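Long-range contacts in N-acetyl-beta-D glucosaminidase (Rhizomucor miehei CAU432, PDB 4ZM6), which probably hydrolyses terminal N-acetylglucosamine residues as a family 3 glycosidase and carries a GCN5-related acetyltransferase region that binds acetyl-CoA: residues 92-96 with 117-121; 55-59 with 124-128. One frame throughout, in Å; residues are numbered along the deposited sequence.

How the contacts relate
Both contacts belong to the family 3 glycosidase part of the chain and share helix 108-125. Contact 1 uses residues 117-121 near the C-terminal end of that helix, and contact 2 takes over three residues later, where the helix stops and the chain turns into strand 129-130; they lie about 13 Å apart, centre to centre. Along the chain, contact 1 falls within the span that contact 2 closes between helix 52-68 and residues 124-128. The acetyl-CoA site belongs to the acetyltransferase region: the side chain of Lys676, which binds acetyl-CoA, is about 12 Å from that of Leu96 in contact 1, while contact 2 is plain packing remote from that site.

Contact 1. Residues 92-96 with 117-121; sequences SGTYL and AISKE
Glu121 reaches from its helix across Gly93 and Thr94, and its carboxylate takes two hydrogen bonds from Thr94. The backbone Thr94 N donates to Glu121 OE1 at 3.1 Å (N-H...O angle 152°), and the hydroxyl Thr94 OG1 donates to Glu121 OE2 at 2.8 Å. The m rotamer of Thr94 and the m, t side chain of Glu121 bring these groups face to face. Residues 92-96 form an irregular loop, extended from Gly93 to Leu96; residues 117-121 are helical. Gly93 and Glu121 have CA atoms 6.9 Å apart, Thr94 and Ile118 7.9 Å. Gly93 CA sits 3.1 Å from Glu121 OE1, where a CB would run into the same oxygen. Leu96 (m, t) points toward the helix one turn before Glu121, and its CD1 packs 3.9 Å from both Ala117 CB and Ile118 CG1. Ile118 starts sideways, but its CD1 comes within 4.2 Å of Thr94 O. In this glycosidase domain, of a TIM-barrel-type family, one helix carboxylate thus accepts from both backbone N and hydroxyl of a single loop residue; the contact buries 213 Å². Glu121 OE2 also hydrogen-bonds with His360 ND1, so helix 357-368 covers this face, His360 touching Thr94 and Ala117 and Ser364 touching Leu96, while the loop between strand 76-79 and helix 99-105 is held against helix 108-125.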
loop_
_atom_site.group_PDB
_atom_site.type_symbol
_atom_site.label_atom_id
_atom_site.label_comp_id
_atom_site.label_asym_id
_atom_site.label_seq_id
_atom_site.Cartn_x
_atom_site.Cartn_y
_atom_site.Cartn_z
ATOM N N SER A 92 17.205 -7.566 37.364
ATOM C CA SER A 92 17.953 -8.701 36.837
ATOM C C SER A 92 18.434 -8.425 35.409
ATOM O O SER A 92 19.514 -8.870 35.021
ATOM C CB SER A 92 17.080 -9.960 36.854
ATOM O OG SER A 92 16.364 -10.070 38.072
ATOM N N GLY A 93 17.628 -7.687 34.645
ATOM C CA GLY A 93 17.943 -7.335 33.261
ATOM C C GLY A 93 17.876 -5.841 33.003
ATOM O O GLY A 93 17.422 -5.071 33.846
ATOM N N THR A 94 18.321 -5.430 31.820
ATOM C CA THR A 94 18.444 -4.015 31.490
ATOM C C THR A 94 17.089 -3.355 31.234
ATOM O O THR A 94 16.183 -3.979 30.690
ATOM C CB THR A 94 19.330 -3.832 30.243
ATOM O OG1 THR A 94 20.560 -4.543 30.423
ATOM C CG2 THR A 94 19.628 -2.352 29.989
ATOM N N TYR A 95 16.960 -2.096 31.645
ATOM C CA TYR A 95 15.835 -1.254 31.236
ATOM C C TYR A 95 16.077 -0.764 29.809
ATOM O O TYR A 95 16.986 0.029 29.567
ATOM C CB TYR A 95 15.678 -0.033 32.158
ATOM C CG TYR A 95 15.116 -0.340 33.526
ATOM C CD1 TYR A 95 13.760 -0.577 33.699
ATOM C CD2 TYR A 95 15.938 -0.382 34.651
ATOM C CE1 TYR A 95 13.234 -0.865 34.949
ATOM C CE2 TYR A 95 15.423 -0.666 35.904
ATOM C CZ TYR A 95 14.069 -0.907 36.049
ATOM O OH TYR A 95 13.543 -1.194 37.289
ATOM N N LEU A 96 15.274 -1.240 28.867
ATOM C CA LEU A 96 15.306 -0.713 27.503
ATOM C C LEU A 96 13.920 -0.179 27.144
ATOM O O LEU A 96 12.914 -0.653 27.679
ATOM C CB LEU A 96 15.752 -1.790 26.510
ATOM C CG LEU A 96 17.175 -2.320 26.718
ATOM C CD1 LEU A 96 17.356 -3.656 26.009
ATOM C CD2 LEU A 96 18.216 -1.309 26.258
ATOM N N ALA A 117 18.578 -7.565 22.066
ATOM C CA ALA A 117 19.227 -7.434 23.372
ATOM C C ALA A 117 18.446 -8.131 24.489
ATOM O O ALA A 117 19.038 -8.766 25.365
ATOM C CB ALA A 117 19.414 -5.967 23.712
ATOM N N ILE A 118 17.121 -8.010 24.451
ATOM C CA ILE A 118 16.261 -8.620 25.460
ATOM C C ILE A 118 16.218 -10.131 25.300
ATOM O O ILE A 118 16.289 -10.855 26.288
ATOM C CB ILE A 118 14.830 -8.026 25.416
ATOM C CG1 ILE A 118 14.828 -6.628 26.041
ATOM C CG2 ILE A 118 13.814 -8.925 26.115
ATOM C CD1 ILE A 118 15.199 -6.584 27.513
ATOM N N SER A 119 16.096 -10.608 24.067
ATOM C CA SER A 119 16.013 -12.052 23.828
ATOM C C SER A 119 17.291 -12.761 24.285
ATOM O O SER A 119 17.234 -13.859 24.833
ATOM C CB SER A 119 15.703 -12.357 22.354
ATOM O OG SER A 119 16.389 -11.473 21.491
ATOM N N LYS A 120 18.432 -12.113 24.068
ATOM C CA LYS A 120 19.724 -12.616 24.540
ATOM C C LYS A 120 19.679 -12.823 26.054
ATOM O O LYS A 120 19.997 -13.904 26.546
ATOM C CB LYS A 120 20.838 -11.626 24.175
ATOM C CG LYS A 120 22.254 -12.183 24.212
ATOM C CD LYS A 120 23.259 -11.069 23.923
ATOM C CE LYS A 120 24.544 -11.571 23.273
ATOM N NZ LYS A 120 25.458 -12.247 24.235
ATOM N N GLU A 121 19.259 -11.785 26.779
ATOM C CA GLU A 121 19.137 -11.848 28.234
ATOM C C GLU A 121 18.158 -12.938 28.670
ATOM O O GLU A 121 18.489 -13.766 29.511
ATOM C CB GLU A 121 18.714 -10.491 28.810
ATOM C CG GLU A 121 19.817 -9.439 28.765
ATOM C CD GLU A 121 19.500 -8.182 29.565
ATOM O OE1 GLU A 121 18.469 -8.149 30.272
ATOM O OE2 GLU A 121 20.293 -7.215 29.483
#

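Contact 2. Residues 55-59 with 124-128; sequences VQKLT and TLGMN
Leu125 has the largest share of the 276 Å² buried here, followed by Gln56, with Val55 and Thr59 next. Residues 55-59 are a regular helical turn, whereas residues 124-128 run off the end of helix 108-125 into a turn and loop. The backbones come close: Gln56 and Leu125 have CA atoms 4.8 Å apart, Thr59 and Gly126 5.4 Å. Leu125 (m, t) lies against the helix, its CB 4.1 Å from Val55 CG1 and its CD2 4.2 Å from Gln56 CG; its carbonyl O is 3.8 Å from Gln56 CA. Gln56 (m, t) extends along the opposing chain, bringing NE2 to 3.7 Å from Thr124 O. Thr59, with chi1 p, directs OG1 between three carbonyls: Leu125 O at 2.8 Å across the contact, and Val55 O at 2.9 Å and Gln56 O at 3.0 Å in its own helix. Gly126 is the first residue to leave helical phi/psi, with positive phi (108/-5), and its CA lies 3.8 Å from Thr59 CG2; a side chain here would run into Thr59 OG1 and the carbonyl oxygen of Leu125. Met127 returns its CE to 4.2 Å from Val55 CG1. This glycine-containing turn joins helix 108-125 to strand 129-130 of the parallel sheet, consistent with the family's TIM-barrel-type domain, and Asn128 already pairs through its backbone with Ile77. The chemistry is mixed: Val55 packs on Leu125 and Met127, while the one proton of the Thr59 hydroxyl cannot fully satisfy all three carbonyls around it.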
loop_
_atom_site.group_PDB
_atom_site.type_symbol
_atom_site.label_atom_id
_atom_site.label_comp_id
_atom_site.label_asym_id
_atom_site.label_seq_id
_atom_site.Cartn_x
_atom_site.Cartn_y
_atom_site.Cartn_z
ATOM N N VAL A 55 17.019 -17.492 38.874
ATOM C CA VAL A 55 16.188 -17.765 37.708
ATOM C C VAL A 55 16.787 -18.874 36.846
ATOM O O VAL A 55 16.061 -19.744 36.372
ATOM C CB VAL A 55 15.964 -16.499 36.853
ATOM C CG1 VAL A 55 15.031 -16.806 35.686
ATOM C CG2 VAL A 55 15.400 -15.370 37.711
ATOM N N GLN A 56 18.103 -18.840 36.641
ATOM C CA GLN A 56 18.788 -19.912 35.911
ATOM C C GLN A 56 18.564 -21.257 36.584
ATOM O O GLN A 56 18.343 -22.266 35.912
ATOM C CB GLN A 56 20.292 -19.652 35.822
ATOM C CG GLN A 56 20.696 -18.616 34.786
ATOM C CD GLN A 56 22.161 -18.715 34.388
ATOM O OE1 GLN A 56 22.821 -19.724 34.634
ATOM N NE2 GLN A 56 22.672 -17.665 33.759
ATOM N N LYS A 57 18.637 -21.257 37.915
ATOM C CA LYS A 57 18.346 -22.443 38.710
ATOM C C LYS A 57 16.890 -22.861 38.524
ATOM O O LYS A 57 16.608 -24.020 38.211
ATOM C CB LYS A 57 18.622 -22.172 40.191
ATOM C CG LYS A 57 18.526 -23.404 41.078
ATOM C CD LYS A 57 18.703 -23.047 42.545
ATOM C CE LYS A 57 18.733 -24.292 43.415
ATOM N NZ LYS A 57 19.269 -24.001 44.772
ATOM N N LEU A 58 15.981 -21.904 38.715
ATOM C CA LEU A 58 14.539 -22.135 38.590
ATOM C C LEU A 58 14.160 -22.741 37.239
ATOM O O LEU A 58 13.435 -23.735 37.187
ATOM C CB LEU A 58 13.768 -20.825 38.816
ATOM C CG LEU A 58 12.252 -20.811 38.571
ATOM C CD1 LEU A 58 11.556 -21.973 39.266
ATOM C CD2 LEU A 58 11.649 -19.486 39.019
ATOM N N THR A 59 14.651 -22.145 36.154
ATOM C CA THR A 59 14.358 -22.641 34.805
ATOM C C THR A 59 14.929 -24.037 34.589
ATOM O O THR A 59 14.271 -24.896 34.002
ATOM C CB THR A 59 14.906 -21.702 33.711
ATOM O OG1 THR A 59 16.281 -21.398 33.982
ATOM C CG2 THR A 59 14.093 -20.411 33.654
ATOM N N THR A 124 19.553 -16.682 28.058
ATOM C CA THR A 124 20.579 -17.146 28.989
ATOM C C THR A 124 19.953 -17.546 30.330
ATOM O O THR A 124 20.399 -18.504 30.965
ATOM C CB THR A 124 21.672 -16.087 29.229
ATOM O OG1 THR A 124 21.084 -14.911 29.788
ATOM C CG2 THR A 124 22.391 -15.733 27.932
ATOM N N LEU A 125 18.912 -16.822 30.746
ATOM C CA LEU A 125 18.198 -17.123 31.993
ATOM C C LEU A 125 17.256 -18.329 31.885
ATOM O O LEU A 125 16.783 -18.832 32.903
ATOM C CB LEU A 125 17.400 -15.902 32.463
ATOM C CG LEU A 125 18.187 -14.616 32.742
ATOM C CD1 LEU A 125 17.252 -13.503 33.196
ATOM C CD2 LEU A 125 19.283 -14.847 33.773
ATOM N N GLY A 126 16.971 -18.779 30.664
ATOM C CA GLY A 126 16.094 -19.925 30.444
ATOM C C GLY A 126 14.730 -19.573 29.875
ATOM O O GLY A 126 13.942 -20.476 29.582
ATOM N N MET A 127 14.435 -18.277 29.727
ATOM C CA MET A 127 13.220 -17.845 29.020
ATOM C C MET A 127 13.391 -18.028 27.529
ATOM O O MET A 127 14.381 -17.581 26.954
ATOM C CB MET A 127 12.872 -16.378 29.282
ATOM C CG MET A 127 11.853 -16.182 30.379
ATOM S SD MET A 127 12.611 -16.486 31.976
ATOM C CE MET A 127 13.499 -14.950 32.223
ATOM N N ASN A 128 12.403 -18.661 26.910
ATOM C CA ASN A 128 12.449 -18.975 25.493
ATOM C C ASN A 128 11.116 -18.688 24.796
ATOM O O ASN A 128 10.768 -19.332 23.805
ATOM C CB ASN A 128 12.870 -20.439 25.313
ATOM C CG ASN A 128 12.060 -21.395 26.173
ATOM O OD1 ASN A 128 11.083 -21.007 26.819
ATOM N ND2 ASN A 128 12.465 -22.655 26.188
#